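Local coordinates for protein putative fructose-aminoacid-6-phosphate deglycase (Bacillus subtilis, PDB 3EUA) that converts a range of fructosamine 6-phosphates into glucose 6-phosphate and a free amino acid, at residues Y41-V46 with Q143-T148; D48-S53 with K291-P296; V78-H83 with K92-A97. One frame throughout, in Å; residues are numbered along the deposited sequence.

Contact 1 (Y41-V46 with Q143-T148); sequences YPSKYV and QIVFGT
S43 makes the first touch along this helix, setting its OG 3.4 Å from V145 CG2; the same methyl also lies against the serine CB. The hydroxyl is swung beside its own backbone N and meets the valine by packing, with no hydrogen bond between the two helices. The CA atoms of S43 and V145, the nearest pair, are 6.7 Å apart, consistent with the short serine side chain between the helices. One turn on, V46 points toward the second helix. Its CG1, anti to the backbone N (chi1 171°), lies 4.0 Å from V145 CG1 and rests over one face of the F146 ring. That CH-pi contact places CG1 4.2 Å from the ring centroid and 28° off the ring normal, with the CZ corner beneath it. The two side chains cross at about a right angle; CG1 lies over the face, and CG2 reaches only the CZ end of the ring. The two segments run nearly parallel, 12° apart, with axes 10.6 Å from each other. Helix 41-50 thus lies alongside helix 137-153 in the first SIS domain. Y142 meets the F146 ring edge-to-face, F158 and A161 of helix 158-190 pack on that ring, and T148 turns to F16 and L20 of helix 11-20.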
loop_
_atom_site.group_PDB
_atom_site.type_symbol
_atom_site.label_atom_id
_atom_site.label_comp_id
_atom_site.label_asym_id
_atom_site.label_seq_id
_atom_site.Cartn_x
_atom_site.Cartn_y
_atom_site.Cartn_z
ATOM N N TYR A 41 6.027 -0.247 8.297
ATOM C CA TYR A 41 6.215 -1.016 7.090
ATOM C C TYR A 41 7.365 -2.015 7.233
ATOM O O TYR A 41 7.237 -3.167 6.804
ATOM C CB TYR A 41 6.392 -0.121 5.857
ATOM C CG TYR A 41 5.103 0.501 5.357
ATOM C CD1 TYR A 41 4.285 1.257 6.185
ATOM C CD2 TYR A 41 4.753 0.424 4.037
ATOM C CE1 TYR A 41 3.123 1.854 5.703
ATOM C CE2 TYR A 41 3.600 1.034 3.547
ATOM C CZ TYR A 41 2.797 1.740 4.381
ATOM O OH TYR A 41 1.644 2.341 3.912
ATOM N N PRO A 42 8.500 -1.600 7.810
ATOM C CA PRO A 42 9.605 -2.543 8.022
ATOM C C PRO A 42 9.200 -3.724 8.924
ATOM O O PRO A 42 9.609 -4.846 8.712
ATOM C CB PRO A 42 10.647 -1.694 8.729
ATOM C CG PRO A 42 10.303 -0.331 8.408
ATOM C CD PRO A 42 8.865 -0.241 8.215
ATOM N N SER A 43 8.373 -3.453 9.936
ATOM C CA SER A 43 7.905 -4.531 10.826
ATOM C C SER A 43 7.030 -5.540 10.089
ATOM O O SER A 43 7.007 -6.722 10.463
ATOM C CB SER A 43 7.188 -3.945 12.025
ATOM O OG SER A 43 8.138 -3.284 12.865
ATOM N N LYS A 44 6.236 -5.070 9.108
ATOM C CA LYS A 44 5.425 -5.974 8.276
ATOM C C LYS A 44 6.388 -6.831 7.451
ATOM O O LYS A 44 6.213 -8.066 7.345
ATOM C CB LYS A 44 4.392 -5.179 7.444
ATOM C CG LYS A 44 3.624 -5.921 6.343
ATOM C CD LYS A 44 2.976 -7.213 6.748
ATOM C CE LYS A 44 2.235 -7.868 5.563
ATOM N NZ LYS A 44 1.819 -9.278 5.830
ATOM N N TYR A 45 7.439 -6.228 6.916
ATOM C CA TYR A 45 8.432 -6.973 6.163
ATOM C C TYR A 45 9.096 -8.039 7.049
ATOM O O TYR A 45 9.231 -9.177 6.627
ATOM C CB TYR A 45 9.475 -6.041 5.595
ATOM C CG TYR A 45 10.416 -6.694 4.664
ATOM C CD1 TYR A 45 10.143 -6.750 3.297
ATOM C CD2 TYR A 45 11.604 -7.225 5.118
ATOM C CE1 TYR A 45 11.045 -7.343 2.413
ATOM C CE2 TYR A 45 12.490 -7.794 4.271
ATOM C CZ TYR A 45 12.209 -7.864 2.913
ATOM O OH TYR A 45 13.124 -8.467 2.063
ATOM N N VAL A 46 9.472 -7.661 8.288
ATOM C CA VAL A 46 10.055 -8.596 9.250
ATOM C C VAL A 46 9.115 -9.771 9.478
ATOM O O VAL A 46 9.509 -10.931 9.355
ATOM C CB VAL A 46 10.419 -7.897 10.608
ATOM C CG1 VAL A 46 10.821 -8.905 11.685
ATOM C CG2 VAL A 46 11.560 -6.885 10.407
ATOM N N GLN A 143 11.884 -3.580 19.204
ATOM C CA GLN A 143 11.968 -4.326 20.465
ATOM C C GLN A 143 10.696 -5.178 20.635
ATOM O O GLN A 143 10.752 -6.384 20.972
ATOM C CB GLN A 143 12.125 -3.372 21.652
ATOM C CG GLN A 143 13.407 -2.542 21.695
ATOM C CD GLN A 143 13.406 -1.537 22.840
ATOM O OE1 GLN A 143 12.902 -1.826 23.915
ATOM N NE2 GLN A 143 13.998 -0.362 22.621
ATOM N N ILE A 144 9.545 -4.553 20.376
ATOM C CA ILE A 144 8.252 -5.230 20.455
ATOM C C ILE A 144 8.128 -6.357 19.417
ATOM O O ILE A 144 7.736 -7.496 19.734
ATOM C CB ILE A 144 7.080 -4.241 20.220
ATOM C CG1 ILE A 144 7.085 -3.131 21.298
ATOM C CG2 ILE A 144 5.750 -4.995 20.224
ATOM C CD1 ILE A 144 6.052 -1.960 21.117
ATOM N N VAL A 145 8.445 -6.023 18.165
ATOM C CA VAL A 145 8.309 -6.959 17.042
ATOM C C VAL A 145 9.230 -8.177 17.171
ATOM O O VAL A 145 8.752 -9.313 17.149
ATOM C CB VAL A 145 8.505 -6.218 15.699
ATOM C CG1 VAL A 145 8.673 -7.156 14.509
ATOM C CG2 VAL A 145 7.326 -5.287 15.496
ATOM N N PHE A 146 10.528 -7.959 17.339
ATOM C CA PHE A 146 11.452 -9.098 17.487
ATOM C C PHE A 146 11.235 -9.838 18.788
ATOM O O PHE A 146 11.431 -11.053 18.855
ATOM C CB PHE A 146 12.911 -8.680 17.358
ATOM C CG PHE A 146 13.320 -8.385 15.927
ATOM C CD1 PHE A 146 13.764 -9.398 15.092
ATOM C CD2 PHE A 146 13.238 -7.106 15.424
ATOM C CE1 PHE A 146 14.107 -9.119 13.771
ATOM C CE2 PHE A 146 13.587 -6.831 14.123
ATOM C CZ PHE A 146 14.018 -7.844 13.300
ATOM N N GLY A 147 10.831 -9.102 19.816
ATOM C CA GLY A 147 10.515 -9.704 21.106
ATOM C C GLY A 147 9.325 -10.638 20.984
ATOM O O GLY A 147 9.356 -11.712 21.536
ATOM N N THR A 148 8.272 -10.186 20.293
ATOM C CA THR A 148 7.037 -10.966 20.073
ATOM C C THR A 148 7.349 -12.266 19.338
ATOM O O THR A 148 6.902 -13.338 19.746
ATOM C CB THR A 148 5.995 -10.095 19.348
ATOM O OG1 THR A 148 5.606 -9.010 20.221
ATOM C CG2 THR A 148 4.756 -10.917 18.957
#

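Contact 2 (D48-S53 with K291-P296); sequences DRESKS and KGYLAP
R49 and Y293 are the residues of closest backbone approach, yet their CA atoms stand 10.1 Å apart, so the last turn of helix 41-50 and the kinked part of helix 288-313 are joined through side chains. Y293 spans the gap, and its OH gives its proton to E50 OE2 at 2.7 Å. The carboxylate oxygen lies at the edge of the tyrosine ring, in its plane, and accepts through its anti lone pair, the one turned from the other oxygen. Carboxylate and ring planes stand almost perpendicular, at 88°. E50 gets there by bending at chi2 (-67°), which folds the acid back toward the tyrosine. On the R49 side, CB packs 3.3 Å from Y293 OH, and the arginine then bends away at chi2 and chi3. A water links the other side: it donates to Y293 OH at 2.6 Å and accepts from R49 NH1 at 3.1 Å, lying at the edge of the guanidinium in its plane. The phenol oxygen therefore both gives and receives a bond, consistent with its proton being directed at the carboxylate. E50 is further held by a salt bridge from OE2 to K157 and a bond from OE1 to N155; the lysine would be expected to favour the charged carboxylate. R49 NH2 binds the backbone O of N68 of the second subunit. The bridge ties the first SIS domain to the second, with L294 packing on L165 and L168 of helix 158-190 and Y142 of helix 137-153 bonding to the carbonyl of Y293.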
loop_
_atom_site.group_PDB
_atom_site.type_symbol
_atom_site.label_atom_id
_atom_site.label_comp_id
_atom_site.label_asym_id
_atom_site.label_seq_id
_atom_site.Cartn_x
_atom_site.Cartn_y
_atom_site.Cartn_z
ATOM N N ASP A 48 6.753 -10.876 7.573
ATOM C CA ASP A 48 6.657 -11.688 6.342
ATOM C C ASP A 48 7.831 -12.632 6.153
ATOM O O ASP A 48 7.651 -13.746 5.698
ATOM C CB ASP A 48 6.469 -10.813 5.083
ATOM C CG ASP A 48 5.071 -10.225 4.977
ATOM O OD1 ASP A 48 4.140 -10.677 5.697
ATOM O OD2 ASP A 48 4.889 -9.311 4.153
ATOM N N ARG A 49 9.028 -12.180 6.508
ATOM C CA ARG A 49 10.246 -13.002 6.381
ATOM C C ARG A 49 10.522 -13.946 7.563
ATOM O O ARG A 49 11.216 -14.958 7.404
ATOM C CB ARG A 49 11.444 -12.071 6.226
ATOM C CG ARG A 49 11.537 -11.382 4.894
ATOM C CD ARG A 49 12.389 -12.157 3.895
ATOM N NE ARG A 49 11.999 -13.551 3.729
ATOM C CZ ARG A 49 12.666 -14.629 4.136
ATOM N NH1 ARG A 49 13.839 -14.563 4.764
ATOM N NH2 ARG A 49 12.159 -15.825 3.868
ATOM N N GLU A 50 9.980 -13.616 8.743
ATOM C CA GLU A 50 10.268 -14.376 9.960
ATOM C C GLU A 50 9.171 -15.206 10.603
ATOM O O GLU A 50 9.481 -16.232 11.223
ATOM C CB GLU A 50 10.718 -13.395 11.042
ATOM C CG GLU A 50 11.987 -12.632 10.682
ATOM C CD GLU A 50 13.208 -13.543 10.616
ATOM O OE1 GLU A 50 13.278 -14.552 11.351
ATOM O OE2 GLU A 50 14.109 -13.216 9.819
ATOM N N SER A 51 7.920 -14.757 10.504
ATOM C CA SER A 51 6.843 -15.442 11.199
ATOM C C SER A 51 6.265 -16.599 10.423
ATOM O O SER A 51 5.715 -16.434 9.353
ATOM C CB SER A 51 5.716 -14.475 11.577
ATOM O OG SER A 51 4.697 -15.198 12.250
ATOM N N LYS A 52 6.359 -17.779 11.014
ATOM C CA LYS A 52 5.836 -18.973 10.410
ATOM C C LYS A 52 4.371 -19.182 10.808
ATOM O O LYS A 52 3.619 -19.763 10.041
ATOM C CB LYS A 52 6.701 -20.172 10.840
ATOM N N SER A 53 3.944 -18.628 11.944
ATOM C CA SER A 53 2.602 -18.873 12.454
ATOM C C SER A 53 1.688 -17.678 12.708
ATOM O O SER A 53 0.558 -17.876 13.161
ATOM C CB SER A 53 2.767 -19.581 13.806
ATOM O OG SER A 53 3.367 -18.692 14.754
ATOM N N LYS A 291 20.846 -6.785 8.995
ATOM C CA LYS A 291 21.220 -5.559 8.239
ATOM C C LYS A 291 20.071 -5.032 7.360
ATOM O O LYS A 291 19.788 -3.818 7.275
ATOM C CB LYS A 291 22.397 -5.775 7.272
ATOM C CG LYS A 291 23.752 -6.106 7.811
ATOM C CD LYS A 291 24.763 -5.848 6.677
ATOM C CE LYS A 291 26.112 -6.580 6.842
ATOM N NZ LYS A 291 26.827 -6.344 8.098
ATOM N N GLY A 292 19.368 -5.963 6.719
ATOM C CA GLY A 292 18.277 -5.587 5.821
ATOM C C GLY A 292 17.102 -4.990 6.558
ATOM O O GLY A 292 16.392 -4.111 6.019
ATOM N N TYR A 293 16.906 -5.433 7.804
ATOM C CA TYR A 293 15.816 -4.916 8.610
ATOM C C TYR A 293 16.149 -3.570 9.227
ATOM O O TYR A 293 15.237 -2.765 9.467
ATOM C CB TYR A 293 15.438 -5.900 9.730
ATOM C CG TYR A 293 15.121 -7.328 9.289
ATOM C CD1 TYR A 293 14.355 -7.577 8.156
ATOM C CD2 TYR A 293 15.459 -8.421 10.089
ATOM C CE1 TYR A 293 14.035 -8.863 7.771
ATOM C CE2 TYR A 293 15.139 -9.746 9.696
ATOM C CZ TYR A 293 14.408 -9.938 8.534
ATOM O OH TYR A 293 14.013 -11.176 8.080
ATOM N N LEU A 294 17.434 -3.296 9.446
ATOM C CA LEU A 294 17.883 -2.037 10.075
ATOM C C LEU A 294 18.227 -0.898 9.111
ATOM O O LEU A 294 18.153 0.281 9.488
ATOM C CB LEU A 294 19.099 -2.312 10.987
ATOM C CG LEU A 294 18.787 -3.207 12.205
ATOM C CD1 LEU A 294 20.079 -3.696 12.885
ATOM C CD2 LEU A 294 17.827 -2.522 13.212
ATOM N N ALA A 295 18.571 -1.230 7.881
ATOM C CA ALA A 295 18.932 -0.193 6.890
ATOM C C ALA A 295 17.879 0.891 6.719
ATOM O O ALA A 295 18.253 2.065 6.550
ATOM C CB ALA A 295 19.257 -0.788 5.539
ATOM N N PRO A 296 16.578 0.517 6.722
ATOM C CA PRO A 296 15.588 1.602 6.552
ATOM C C PRO A 296 15.636 2.701 7.627
ATOM O O PRO A 296 15.280 3.872 7.349
ATOM C CB PRO A 296 14.237 0.889 6.609
ATOM C CG PRO A 296 14.473 -0.554 6.667
ATOM C CD PRO A 296 15.952 -0.818 6.804
HETATM O O HOH W 1 15.361 -12.185 6.078
#

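Contact 3 (V78-H83 with K92-A97); sequences VILCSH and KAAAFA
V78 and L80 meet A93, A94 and A97 without any ring or other flat side chain of the two segments between them; the contact is made by branched aliphatic groups against alanine methyls. The leucine straddles A94: its CD2 lies 3.7 Å from the backbone N of A94 and 3.8 Å from A93 CB, while CD1 is 4.1 Å from A94 CB. Its first torsion (chi1 -51°), with CG anti to the carbonyl carbon, carries both methyls to the helix. A turn further along the helix, V78 presents CG2 to A97 CB at 3.8 Å. Alternation along the strand sends both side chains toward the helix; consistent with the small alanines facing them, the CA atoms of V78 and A97 are 7.0 Å apart. The axes of segments 78-82 and 92-97 run almost antiparallel (162°), with a closest approach of 9.4 Å. F29 and V31 of the neighbouring strand 27-32 pack on V78, and A93 also touches V31 and F64 of helix 61-67, which adds apolar neighbours to the interface. This is the packing of a beta-alpha-beta crossover, in which strand 76-82 leads through helix 88-99 to the parallel strand 103-108 in the alpha/beta SIS fold.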
loop_
_atom_site.group_PDB
_atom_site.type_symbol
_atom_site.label_atom_id
_atom_site.label_comp_id
_atom_site.label_asym_id
_atom_site.label_seq_id
_atom_site.Cartn_x
_atom_site.Cartn_y
_atom_site.Cartn_z
ATOM N N VAL A 78 -2.632 -6.131 18.499
ATOM C CA VAL A 78 -2.724 -4.903 17.708
ATOM C C VAL A 78 -1.667 -3.940 18.251
ATOM O O VAL A 78 -1.635 -3.652 19.429
ATOM C CB VAL A 78 -4.144 -4.329 17.717
ATOM C CG1 VAL A 78 -4.232 -3.051 16.892
ATOM C CG2 VAL A 78 -5.144 -5.366 17.160
ATOM N N ILE A 79 -0.775 -3.492 17.382
ATOM C CA ILE A 79 0.278 -2.587 17.756
ATOM C C ILE A 79 -0.092 -1.236 17.165
ATOM O O ILE A 79 -0.269 -1.129 15.936
ATOM C CB ILE A 79 1.645 -3.026 17.197
ATOM C CG1 ILE A 79 2.056 -4.394 17.743
ATOM C CG2 ILE A 79 2.729 -1.979 17.555
ATOM C CD1 ILE A 79 3.290 -4.961 17.117
ATOM N N LEU A 80 -0.244 -0.235 18.037
ATOM C CA LEU A 80 -0.615 1.112 17.617
ATOM C C LEU A 80 0.471 2.136 17.950
ATOM O O LEU A 80 1.302 1.929 18.850
ATOM C CB LEU A 80 -1.962 1.535 18.228
ATOM C CG LEU A 80 -3.102 0.528 18.041
ATOM C CD1 LEU A 80 -3.377 -0.281 19.342
ATOM C CD2 LEU A 80 -4.333 1.243 17.586
ATOM N N CYS A 81 0.474 3.237 17.213
ATOM C CA CYS A 81 1.432 4.295 17.460
ATOM C C CYS A 81 0.832 5.658 17.153
ATOM O O CYS A 81 0.127 5.823 16.153
ATOM C CB CYS A 81 2.678 4.080 16.618
ATOM S SG CYS A 81 3.934 5.318 16.970
ATOM N N SER A 82 1.115 6.613 18.026
ATOM C CA SER A 82 0.715 8.006 17.888
ATOM C C SER A 82 1.695 8.811 18.705
ATOM O O SER A 82 1.799 8.599 19.910
ATOM C CB SER A 82 -0.691 8.270 18.429
ATOM O OG SER A 82 -0.988 9.673 18.380
ATOM N N HIS A 83 2.334 9.792 18.100
ATOM C CA HIS A 83 3.310 10.577 18.815
ATOM C C HIS A 83 2.701 11.326 19.997
ATOM O O HIS A 83 3.067 11.140 21.150
ATOM C CB HIS A 83 3.951 11.527 17.825
ATOM C CG HIS A 83 5.078 12.291 18.409
ATOM N ND1 HIS A 83 6.323 11.736 18.587
ATOM C CD2 HIS A 83 5.143 13.542 18.908
ATOM C CE1 HIS A 83 7.118 12.632 19.133
ATOM N NE2 HIS A 83 6.428 13.736 19.341
ATOM N N LYS A 92 -9.373 5.672 18.821
ATOM C CA LYS A 92 -10.573 4.878 18.602
ATOM C C LYS A 92 -10.198 3.474 18.152
ATOM O O LYS A 92 -10.821 2.531 18.565
ATOM C CB LYS A 92 -11.548 5.544 17.631
ATOM N N ALA A 93 -9.172 3.316 17.316
ATOM C CA ALA A 93 -8.753 1.977 16.878
ATOM C C ALA A 93 -8.319 1.110 18.060
ATOM O O ALA A 93 -8.600 -0.103 18.061
ATOM C CB ALA A 93 -7.631 2.025 15.827
ATOM N N ALA A 94 -7.654 1.717 19.048
ATOM C CA ALA A 94 -7.209 0.988 20.254
ATOM C C ALA A 94 -8.422 0.483 21.017
ATOM O O ALA A 94 -8.462 -0.688 21.435
ATOM C CB ALA A 94 -6.324 1.877 21.198
ATOM N N ALA A 95 -9.403 1.365 21.214
ATOM C CA ALA A 95 -10.629 1.007 21.934
ATOM C C ALA A 95 -11.405 -0.070 21.177
ATOM O O ALA A 95 -11.900 -1.029 21.768
ATOM C CB ALA A 95 -11.512 2.239 22.159
ATOM N N PHE A 96 -11.484 0.089 19.865
ATOM C CA PHE A 96 -12.153 -0.862 18.992
ATOM C C PHE A 96 -11.551 -2.267 19.092
ATOM O O PHE A 96 -12.285 -3.237 19.269
ATOM C CB PHE A 96 -12.076 -0.353 17.549
ATOM C CG PHE A 96 -12.676 -1.269 16.549
ATOM C CD1 PHE A 96 -14.053 -1.402 16.456
ATOM C CD2 PHE A 96 -11.893 -1.984 15.686
ATOM C CE1 PHE A 96 -14.614 -2.238 15.522
ATOM C CE2 PHE A 96 -12.471 -2.815 14.756
ATOM C CZ PHE A 96 -13.804 -2.937 14.682
ATOM N N ALA A 97 -10.228 -2.356 18.972
ATOM C CA ALA A 97 -9.508 -3.627 19.051
ATOM C C ALA A 97 -9.642 -4.238 20.434
ATOM O O ALA A 97 -9.933 -5.424 20.555
ATOM C CB ALA A 97 -8.036 -3.440 18.684
#

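How the contacts relate
Contacts 1 and 2 share helix 41-50 and have centres 7 Å apart. They merge around the Y293 ring, with F146 CZ 3.6 Å from Y293 CD2 and V46 CG2 3.7 Å from Y293 CD1, which puts the Y293 bridge to the second SIS domain directly against the helix pair of contact 1. Contact 3, centred 16 Å from contact 1, joins it through I144 CG2 and I79 CD1 at 4.0 Å: strand 76-82 turns I79 to helix 137-153 and V78 and L80 to helix 88-99, on opposite faces of the sheet. Contacts 2 and 3 do not touch; their nearest atoms are about 11 Å apart. Segments of both contacts 1 and 2 reach the second subunit, through K44 and Y45 in one and D48, R49 and S51 in the other.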